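Local coordinates for protein CRISPR-associated endonuclease Cas12b (Alicyclobacillus acidoterrestris, PDB 5U31) that acts as an RNA-guided endonuclease of a bacterial CRISPR immune system, recognising a protospacer adjacent motif and cleaving the invading DNA, at residues 241-246 with 370-375; 234-239 with 376-381; 256-261 with 360-365. The protein carries 3 engineered substitutions. One frame throughout, in Å; residues are numbered along the deposited sequence.

Interaction 1 of 3, residues 241-246 with 370-375. With nucleotides of chain B.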
# COMPACT_ATOMS: atom_id res chain seq x y z
N GLN A 241 -16.34 17.25 -2.55
CA GLN A 241 -15.28 18.25 -2.62
C GLN A 241 -14.25 17.87 -3.67
O GLN A 241 -13.88 18.68 -4.52
CB GLN A 241 -14.63 18.42 -1.25
CG GLN A 241 -15.49 19.16 -0.24
CD GLN A 241 -14.86 19.22 1.14
OE1 GLN A 241 -13.77 18.68 1.36
NE2 GLN A 241 -15.54 19.87 2.07
N GLU A 242 -13.79 16.62 -3.63
CA GLU A 242 -12.77 16.17 -4.58
C GLU A 242 -13.29 16.18 -6.01
O GLU A 242 -12.51 16.37 -6.95
CB GLU A 242 -12.27 14.79 -4.19
CG GLU A 242 -11.48 14.78 -2.90
CD GLU A 242 -10.84 13.44 -2.60
OE1 GLU A 242 -11.11 12.46 -3.33
OE2 GLU A 242 -10.05 13.36 -1.63
N TYR A 243 -14.60 15.99 -6.21
CA TYR A 243 -15.16 16.09 -7.55
C TYR A 243 -15.25 17.54 -8.00
O TYR A 243 -15.16 17.82 -9.20
CB TYR A 243 -16.54 15.44 -7.60
CG TYR A 243 -17.16 15.42 -8.99
CD1 TYR A 243 -16.93 14.35 -9.85
CD2 TYR A 243 -17.96 16.46 -9.43
CE1 TYR A 243 -17.49 14.33 -11.12
CE2 TYR A 243 -18.52 16.45 -10.70
CZ TYR A 243 -18.28 15.38 -11.54
OH TYR A 243 -18.84 15.37 -12.79
N ALA A 244 -15.45 18.47 -7.06
CA ALA A 244 -15.44 19.88 -7.40
C ALA A 244 -14.05 20.35 -7.81
O ALA A 244 -13.90 21.10 -8.78
CB ALA A 244 -15.96 20.71 -6.23
N LYS A 245 -13.02 19.90 -7.09
CA LYS A 245 -11.65 20.26 -7.44
C LYS A 245 -11.22 19.65 -8.77
O LYS A 245 -10.29 20.17 -9.40
CB LYS A 245 -10.70 19.85 -6.33
CG LYS A 245 -10.93 20.61 -5.03
CD LYS A 245 -10.38 19.87 -3.82
CE LYS A 245 -10.87 20.47 -2.51
NZ LYS A 245 -10.58 19.60 -1.33
N LEU A 246 -11.87 18.58 -9.21
CA LEU A 246 -11.57 18.02 -10.53
C LEU A 246 -12.11 18.93 -11.63
O LEU A 246 -11.39 19.24 -12.59
CB LEU A 246 -12.16 16.62 -10.66
CG LEU A 246 -11.20 15.46 -10.43
CD1 LEU A 246 -11.93 14.15 -10.65
CD2 LEU A 246 -10.01 15.57 -11.36
N ARG A 370 -10.32 11.68 -18.26
CA ARG A 370 -10.75 10.31 -17.99
C ARG A 370 -11.14 10.13 -16.53
O ARG A 370 -12.18 9.53 -16.23
CB ARG A 370 -9.64 9.32 -18.39
CG ARG A 370 -9.89 7.90 -17.91
CD ARG A 370 -9.31 6.87 -18.86
NE ARG A 370 -9.80 5.53 -18.58
CZ ARG A 370 -9.80 4.54 -19.46
NH1 ARG A 370 -10.26 3.34 -19.13
NH2 ARG A 370 -9.34 4.75 -20.69
N LYS A 371 -10.32 10.63 -15.60
CA LYS A 371 -10.63 10.48 -14.19
C LYS A 371 -11.90 11.22 -13.81
O LYS A 371 -12.59 10.84 -12.86
CB LYS A 371 -9.46 10.96 -13.33
CG LYS A 371 -8.21 10.10 -13.53
CD LYS A 371 -7.00 10.67 -12.81
CE LYS A 371 -5.76 9.84 -13.09
NZ LYS A 371 -4.55 10.45 -12.47
N LEU A 372 -12.24 12.27 -14.56
CA LEU A 372 -13.48 13.00 -14.30
C LEU A 372 -14.69 12.20 -14.78
O LEU A 372 -15.75 12.23 -14.14
CB LEU A 372 -13.42 14.36 -14.99
CG LEU A 372 -14.55 15.32 -14.64
CD1 LEU A 372 -14.60 15.52 -13.14
CD2 LEU A 372 -14.34 16.64 -15.36
N ASN A 373 -14.55 11.49 -15.90
CA ASN A 373 -15.66 10.70 -16.41
C ASN A 373 -15.99 9.52 -15.50
O ASN A 373 -17.10 9.00 -15.56
CB ASN A 373 -15.36 10.21 -17.82
CG ASN A 373 -15.21 11.34 -18.81
OD1 ASN A 373 -15.79 12.41 -18.63
ND2 ASN A 373 -14.43 11.11 -19.87
N HIS A 374 -15.05 9.10 -14.67
CA HIS A 374 -15.27 8.01 -13.74
C HIS A 374 -15.44 8.47 -12.30
O HIS A 374 -15.89 7.67 -11.47
CB HIS A 374 -14.12 7.00 -13.84
CG HIS A 374 -14.01 6.33 -15.17
ND1 HIS A 374 -12.94 5.55 -15.53
CD2 HIS A 374 -14.85 6.33 -16.24
CE1 HIS A 374 -13.11 5.10 -16.76
NE2 HIS A 374 -14.27 5.56 -17.21
N ALA A 375 -15.12 9.72 -12.00
CA ALA A 375 -15.19 10.20 -10.63
C ALA A 375 -16.62 10.14 -10.11
O ALA A 375 -17.57 10.50 -10.81
CB ALA A 375 -14.65 11.62 -10.53
P G B 101 -7.87 7.11 -9.68
OP1 G B 101 -7.50 8.30 -10.48
OP2 G B 101 -8.91 6.18 -10.20
O5' G B 101 -6.54 6.29 -9.38
C5' G B 101 -5.41 6.95 -8.82
C4' G B 101 -4.35 5.98 -8.38
O4' G B 101 -4.82 5.21 -7.24
C3' G B 101 -3.97 4.91 -9.39
O3' G B 101 -3.10 5.39 -10.39
C2' G B 101 -3.38 3.83 -8.51
O2' G B 101 -2.08 4.21 -8.08
C1' G B 101 -4.32 3.89 -7.31
N9 G B 101 -5.46 2.98 -7.49
C8 G B 101 -6.72 3.31 -7.91
N7 G B 101 -7.52 2.28 -7.98
C5 G B 101 -6.73 1.21 -7.58
C6 G B 101 -7.05 -0.17 -7.45
O6 G B 101 -8.12 -0.73 -7.67
N1 G B 101 -5.95 -0.90 -7.01
C2 G B 101 -4.70 -0.39 -6.72
N2 G B 101 -3.77 -1.26 -6.31
N3 G B 101 -4.40 0.90 -6.84
C4 G B 101 -5.45 1.63 -7.27
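Tyr-243 and Leu-372 meet with their side chains crossing at about a right angle, while Leu-246 and Leu-372 pass side by side, pointing opposite ways. Tyr-243 CG lies anti to the backbone N (chi1 -176°), and the end of the side chain comes nearer the other helix than its first bond would. The methyl CB of Ala-375 sits at the ring's edge, near its plane, 3.6 Å from Tyr-243 CD1. Leu-372 CD1 comes to the ring obliquely, 3.7 Å from Tyr-243 CE1. The same methyl, Leu-372 CD1, serves both residues of the other helix, lying 3.6 Å from Leu-246 CB. Leu-246 CD1 closes the group, resting 3.7 Å from Ala-375 CB. No hydrogen bond crosses here; the join is apolar and near the surface.

Lys-371, at the margin, runs its extended chain past the guide RNA: CD lies 3.4 Å from OP1 of G101 of chain B, whereas Lys-371 NZ is 4.2 Å from that oxygen. Ala-375, the first residue to leave helical geometry, also packs on an RNA phosphate.

In the REC1 domain the contact joins helix 216-257 to the C-terminal end of helix 358-374; the local axes approach to 10.5 Å, their N-to-C directions 144° apart, nearer antiparallel than parallel. Leu-372 also touches Val-247 and Lys-250, further along helix 216-257.

Interaction 2 of 3, residues 234-239 with 376-381. With nucleotides of chain B; nucleotides of chain C.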
# COMPACT_ATOMS: atom_id res chain seq x y z
N SER A 234 -19.06 11.85 6.20
CA SER A 234 -17.76 12.46 5.98
C SER A 234 -17.27 12.17 4.58
O SER A 234 -16.68 13.05 3.93
CB SER A 234 -16.76 11.97 7.02
OG SER A 234 -16.94 12.64 8.26
N TRP A 235 -17.52 10.96 4.08
CA TRP A 235 -17.12 10.63 2.72
C TRP A 235 -18.01 11.27 1.67
O TRP A 235 -17.52 11.64 0.60
CB TRP A 235 -17.10 9.11 2.54
CG TRP A 235 -15.77 8.56 2.88
CD1 TRP A 235 -15.43 7.88 4.00
CD2 TRP A 235 -14.57 8.70 2.11
NE1 TRP A 235 -14.10 7.56 3.98
CE2 TRP A 235 -13.55 8.06 2.82
CE3 TRP A 235 -14.27 9.30 0.89
CZ2 TRP A 235 -12.24 7.99 2.36
CZ3 TRP A 235 -12.97 9.24 0.42
CH2 TRP A 235 -11.97 8.59 1.16
N ASN A 236 -19.31 11.42 1.96
CA ASN A 236 -20.18 12.19 1.06
C ASN A 236 -19.64 13.60 0.86
O ASN A 236 -19.66 14.13 -0.25
CB ASN A 236 -21.60 12.24 1.61
CG ASN A 236 -22.49 11.16 1.04
OD1 ASN A 236 -22.40 10.81 -0.13
ND2 ASN A 236 -23.37 10.63 1.88
N GLN A 237 -19.15 14.21 1.94
CA GLN A 237 -18.55 15.54 1.82
C GLN A 237 -17.21 15.47 1.08
O GLN A 237 -16.88 16.38 0.31
CB GLN A 237 -18.37 16.15 3.21
CG GLN A 237 -17.62 17.46 3.23
CD GLN A 237 -17.75 18.19 4.54
OE1 GLN A 237 -18.85 18.31 5.09
NE2 GLN A 237 -16.63 18.69 5.06
N ARG A 238 -16.44 14.41 1.30
CA ARG A 238 -15.11 14.32 0.71
C ARG A 238 -15.17 14.03 -0.78
O ARG A 238 -14.41 14.61 -1.56
CB ARG A 238 -14.29 13.25 1.43
CG ARG A 238 -12.80 13.35 1.23
CD ARG A 238 -12.06 12.44 2.18
NE ARG A 238 -10.67 12.83 2.37
CZ ARG A 238 -9.67 12.44 1.58
NH1 ARG A 238 -8.44 12.84 1.82
NH2 ARG A 238 -9.92 11.64 0.55
N VAL A 239 -16.07 13.14 -1.19
CA VAL A 239 -16.23 12.83 -2.61
C VAL A 239 -16.71 14.05 -3.37
O VAL A 239 -16.22 14.36 -4.46
CB VAL A 239 -17.19 11.64 -2.79
CG1 VAL A 239 -17.45 11.38 -4.25
CG2 VAL A 239 -16.61 10.43 -2.14
N LYS A 376 -16.77 9.68 -8.87
CA LYS A 376 -18.06 9.66 -8.23
C LYS A 376 -18.36 11.02 -7.61
O LYS A 376 -17.46 11.82 -7.35
CB LYS A 376 -18.12 8.55 -7.17
CG LYS A 376 -17.62 7.22 -7.70
CD LYS A 376 -17.83 6.06 -6.74
CE LYS A 376 -17.20 4.80 -7.32
NZ LYS A 376 -17.53 3.57 -6.55
N MSE A 377 -19.64 11.27 -7.39
CA MSE A 377 -20.06 12.52 -6.78
C MSE A 377 -20.65 12.26 -5.41
O MSE A 377 -20.91 13.19 -4.64
CB MSE A 377 -21.08 13.25 -7.66
CG MSE A 377 -20.54 13.69 -9.00
SE MSE A 377 -21.96 14.41 -10.12
CE MSE A 377 -22.23 12.90 -11.33
N PHE A 378 -20.88 10.98 -5.10
CA PHE A 378 -21.46 10.59 -3.83
C PHE A 378 -20.91 9.23 -3.42
O PHE A 378 -20.62 8.39 -4.26
CB PHE A 378 -22.99 10.53 -3.90
CG PHE A 378 -23.63 11.75 -4.51
CD1 PHE A 378 -23.89 12.87 -3.74
CD2 PHE A 378 -23.98 11.77 -5.85
CE1 PHE A 378 -24.48 13.99 -4.29
CE2 PHE A 378 -24.57 12.88 -6.41
CZ PHE A 378 -24.82 14.00 -5.63
N ALA A 379 -20.80 9.03 -2.11
CA ALA A 379 -20.31 7.78 -1.57
C ALA A 379 -21.46 6.79 -1.45
O ALA A 379 -22.47 7.09 -0.81
CB ALA A 379 -19.65 8.00 -0.21
N THR A 380 -21.30 5.61 -2.05
CA THR A 380 -22.36 4.60 -2.01
C THR A 380 -22.76 4.30 -0.57
O THR A 380 -21.95 4.36 0.35
CB THR A 380 -21.92 3.32 -2.72
OG1 THR A 380 -20.83 2.73 -2.00
CG2 THR A 380 -21.48 3.62 -4.13
N PHE A 381 -24.04 3.99 -0.40
CA PHE A 381 -24.64 3.75 0.91
C PHE A 381 -25.07 2.29 0.97
O PHE A 381 -25.84 1.84 0.11
CB PHE A 381 -25.83 4.68 1.14
CG PHE A 381 -26.60 4.40 2.40
CD1 PHE A 381 -26.15 4.86 3.62
CD2 PHE A 381 -27.79 3.68 2.36
CE1 PHE A 381 -26.85 4.60 4.78
CE2 PHE A 381 -28.50 3.42 3.51
CZ PHE A 381 -28.03 3.88 4.73
P C B 99 -17.56 4.64 -2.78
OP1 C B 99 -18.76 5.15 -3.48
OP2 C B 99 -17.14 3.23 -2.98
O5' C B 99 -16.33 5.56 -3.17
C5' C B 99 -16.33 6.94 -2.83
C4' C B 99 -14.94 7.51 -2.82
O4' C B 99 -14.18 6.93 -1.73
C3' C B 99 -14.10 7.23 -4.05
O3' C B 99 -14.40 8.14 -5.10
C2' C B 99 -12.68 7.37 -3.52
O2' C B 99 -12.32 8.74 -3.43
C1' C B 99 -12.82 6.81 -2.10
N1 C B 99 -12.42 5.39 -1.99
C2 C B 99 -11.08 5.06 -1.78
O2 C B 99 -10.24 5.97 -1.72
N3 C B 99 -10.72 3.76 -1.66
C4 C B 99 -11.65 2.81 -1.72
N4 C B 99 -11.27 1.54 -1.59
C5 C B 99 -13.02 3.11 -1.92
C6 C B 99 -13.36 4.40 -2.04
P C B 98 -19.13 0.24 0.87
OP1 C B 98 -20.32 0.27 -0.02
OP2 C B 98 -18.19 -0.91 0.74
O5' C B 98 -18.33 1.60 0.68
C5' C B 98 -18.98 2.84 0.86
C4' C B 98 -17.99 3.97 0.99
O4' C B 98 -17.05 3.70 2.06
C3' C B 98 -17.11 4.21 -0.22
O3' C B 98 -17.78 4.95 -1.22
C2' C B 98 -15.92 4.94 0.38
O2' C B 98 -16.22 6.31 0.60
C1' C B 98 -15.79 4.25 1.74
N1 C B 98 -14.80 3.15 1.72
C2 C B 98 -13.44 3.48 1.69
O2 C B 98 -13.10 4.67 1.68
N3 C B 98 -12.52 2.49 1.67
C4 C B 98 -12.92 1.22 1.68
N4 C B 98 -11.96 0.29 1.66
C5 C B 98 -14.29 0.85 1.71
C6 C B 98 -15.19 1.85 1.73
P DT C 16 -4.68 9.56 4.28
OP1 DT C 16 -3.92 10.80 4.06
OP2 DT C 16 -4.42 8.72 5.47
O5' DT C 16 -6.24 9.90 4.26
C5' DT C 16 -7.14 8.94 3.75
C4' DT C 16 -8.57 9.41 3.89
O4' DT C 16 -9.44 8.26 3.77
C3' DT C 16 -8.92 9.98 5.25
O3' DT C 16 -10.17 10.67 5.14
C2' DT C 16 -9.07 8.70 6.06
C1' DT C 16 -9.87 7.86 5.06
N1 DT C 16 -9.67 6.41 5.18
C2 DT C 16 -10.76 5.59 5.09
O2 DT C 16 -11.88 6.02 4.93
N3 DT C 16 -10.49 4.25 5.19
C4 DT C 16 -9.26 3.66 5.37
O4 DT C 16 -9.12 2.45 5.45
C5 DT C 16 -8.14 4.58 5.46
C7 DT C 16 -6.75 4.05 5.65
C6 DT C 16 -8.40 5.89 5.35
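Asn-236 and Ala-379 share the one hydrogen bond between the helix and the loop: Ala-379 N donates to Asn-236 OD1 over 3.1 Å, from above the carboxamide plane, with an N-H...O angle of 154°. Phe-378 CB packs beside the same oxygen.

The apolar contacts flank this bond. Val-239 CG1, anti to the backbone N (chi1 176°), lies against the loop backbone at Lys-376 and Met-377. Ala-379 CB touches Trp-235 CB at 3.9 Å and approaches Val-239 CG2 more loosely. Thus helix 216-257 and the loop after helix 358-374, both in REC1, form one surface against the guide RNA and bound DNA.

Contacts at the nucleic acid come from both segments. Trp-235 NE1 donates to O2 of DT16 of chain C at 2.9 Å; O2 is on the minor-groove edge of the thymine. One face of its indole carries O2' of C98 of chain B, 3.2 Å from Trp-235 CG; the opposite face carries Arg-238 CD. Thr-380 N gives a nearly straight bond (176°) to OP1 of C99 of chain B at 3.0 Å, and Thr-380 OG1 a weak one to OP1 of C98 of chain B. Arg-238 NE forms a salt bridge to a DNA phosphate, and Lys-376 N bonds an RNA phosphate.

Interaction 3 of 3, residues 256-261 with 360-365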
# COMPACT_ATOMS: atom_id res chain seq x y z
N LYS A 256 -4.51 27.74 -18.98
CA LYS A 256 -3.25 28.02 -18.31
C LYS A 256 -2.08 27.22 -18.88
O LYS A 256 -0.97 27.36 -18.36
CB LYS A 256 -3.35 27.76 -16.80
CG LYS A 256 -3.86 28.95 -16.00
CD LYS A 256 -3.65 28.73 -14.51
CE LYS A 256 -4.08 29.95 -13.70
NZ LYS A 256 -3.82 29.76 -12.25
N ASN A 257 -2.30 26.41 -19.91
CA ASN A 257 -1.24 25.59 -20.49
C ASN A 257 -1.08 25.82 -21.98
O ASN A 257 0.04 26.09 -22.44
CB ASN A 257 -1.50 24.10 -20.22
CG ASN A 257 -0.85 23.63 -18.94
OD1 ASN A 257 0.27 23.11 -18.96
ND2 ASN A 257 -1.54 23.80 -17.82
N PHE A 258 -2.15 25.72 -22.76
CA PHE A 258 -2.09 25.93 -24.20
C PHE A 258 -3.12 26.99 -24.60
O PHE A 258 -4.10 26.71 -25.29
CB PHE A 258 -2.32 24.61 -24.96
CG PHE A 258 -3.14 23.60 -24.21
CD1 PHE A 258 -4.51 23.76 -24.08
CD2 PHE A 258 -2.55 22.47 -23.66
CE1 PHE A 258 -5.27 22.83 -23.41
CE2 PHE A 258 -3.31 21.54 -22.98
CZ PHE A 258 -4.67 21.71 -22.85
N VAL A 259 -2.87 28.23 -24.16
CA VAL A 259 -3.75 29.34 -24.51
C VAL A 259 -3.52 29.77 -25.95
O VAL A 259 -4.46 29.85 -26.76
CB VAL A 259 -3.56 30.51 -23.53
CG1 VAL A 259 -4.43 31.68 -23.93
CG2 VAL A 259 -3.86 30.06 -22.11
N GLY A 260 -2.27 30.05 -26.30
CA GLY A 260 -1.92 30.35 -27.67
C GLY A 260 -1.64 29.14 -28.54
O GLY A 260 -1.14 29.29 -29.65
N GLN A 261 -1.96 27.94 -28.06
CA GLN A 261 -1.66 26.72 -28.80
C GLN A 261 -2.95 26.00 -29.18
O GLN A 261 -3.07 24.78 -28.99
CB GLN A 261 -0.76 25.81 -27.96
CG GLN A 261 0.38 26.55 -27.29
CD GLN A 261 1.32 25.64 -26.52
OE1 GLN A 261 2.05 26.08 -25.64
NE2 GLN A 261 1.30 24.35 -26.86
N THR A 360 2.92 15.89 -23.98
CA THR A 360 2.88 15.46 -22.59
C THR A 360 1.96 16.35 -21.77
O THR A 360 1.26 15.87 -20.87
CB THR A 360 4.28 15.43 -21.98
OG1 THR A 360 4.82 16.76 -21.95
CG2 THR A 360 5.20 14.52 -22.77
N ARG A 361 1.95 17.66 -22.05
CA ARG A 361 0.99 18.55 -21.41
C ARG A 361 -0.44 18.11 -21.70
O ARG A 361 -1.27 18.01 -20.79
CB ARG A 361 1.20 19.99 -21.87
CG ARG A 361 2.43 20.70 -21.34
CD ARG A 361 2.39 22.16 -21.79
NE ARG A 361 3.72 22.72 -22.04
CZ ARG A 361 3.93 23.87 -22.67
NH1 ARG A 361 2.90 24.58 -23.12
NH2 ARG A 361 5.17 24.31 -22.86
N TYR A 362 -0.75 17.86 -22.98
CA TYR A 362 -2.10 17.45 -23.34
C TYR A 362 -2.45 16.08 -22.79
O TYR A 362 -3.64 15.78 -22.61
CB TYR A 362 -2.28 17.48 -24.86
CG TYR A 362 -3.73 17.39 -25.29
CD1 TYR A 362 -4.57 18.49 -25.20
CD2 TYR A 362 -4.25 16.19 -25.77
CE1 TYR A 362 -5.90 18.40 -25.58
CE2 TYR A 362 -5.58 16.10 -26.15
CZ TYR A 362 -6.40 17.21 -26.05
OH TYR A 362 -7.72 17.11 -26.43
N ALA A 363 -1.45 15.24 -22.49
CA ALA A 363 -1.73 13.95 -21.89
C ALA A 363 -2.18 14.09 -20.44
O ALA A 363 -3.01 13.31 -19.97
CB ALA A 363 -0.50 13.05 -21.98
N VAL A 364 -1.66 15.09 -19.72
CA VAL A 364 -2.16 15.39 -18.39
C VAL A 364 -3.61 15.85 -18.45
O VAL A 364 -4.43 15.50 -17.60
CB VAL A 364 -1.26 16.44 -17.70
CG1 VAL A 364 -1.89 16.92 -16.40
CG2 VAL A 364 0.12 15.86 -17.45
N TYR A 365 -3.95 16.65 -19.47
CA TYR A 365 -5.34 17.05 -19.66
C TYR A 365 -6.23 15.85 -19.93
O TYR A 365 -7.35 15.77 -19.42
CB TYR A 365 -5.43 18.06 -20.80
CG TYR A 365 -6.84 18.52 -21.13
CD1 TYR A 365 -7.58 19.28 -20.23
CD2 TYR A 365 -7.42 18.21 -22.36
CE1 TYR A 365 -8.87 19.70 -20.54
CE2 TYR A 365 -8.70 18.63 -22.67
CZ TYR A 365 -9.42 19.37 -21.76
OH TYR A 365 -10.69 19.78 -22.09
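Phe-258 CG is set by a chi1 of 27° and Tyr-362 CG lies anti to its backbone N; the two side chains cross at about a right angle. The ring planes are oblique, 51° apart, and Phe-258 CE2 lies 4.0 Å from Tyr-362 CD1, at the edge of the tyrosine ring. Against Tyr-365 the same phenyl turns its edge to the ring face, a T-shaped pair with planes at 82° and centroids 6.0 Å apart. The three rings form an aromatic cluster.

Alongside it, Arg-361 bends at chi3 and crosses Gln-261 at about a right angle. Its NH1 makes a weak hydrogen bond to Gln-261 OE1 (3.1 Å), and Arg-361 CD lies 3.7 Å from Asn-257 OD1. Arg-361 NH2 turns to another partner, bonding Ser-357 OG weakly.

The contact packs the last residues of helix 216-257 and the turn that follows onto helix 358-374. Helix 262-277 adds a third wall: Val-265 touches both Phe-258 and Tyr-362, and Val-268 touches Tyr-362. Phe-253 of helix 216-257 lies on Tyr-365, whose OH bonds weakly to Glu-254.

How the interactions relate
All three contacts use helix 216-257 within REC1, and they follow one another along it. Interaction 2 lies near the middle of the helix, interaction 1 next toward its C-terminal end, with centres about 12 Å apart, and interaction 3 at that end, its centre about 18 and 30 Å from those of interactions 1 and 2. Interactions 1 and 2 touch directly: Tyr-243 CD1 packs 3.6 Å from Lys-376 O and 3.8 Å from Met-377 CG. Interactions 1 and 3 share both helices without touching, their nearest atoms about 5 Å apart. Interaction 2 meets RNA and DNA, interaction 1 RNA; interaction 3's nearest atom is about 9 Å from the nucleic acid. All lie away from the PAM-recognising and RuvC active-site residues.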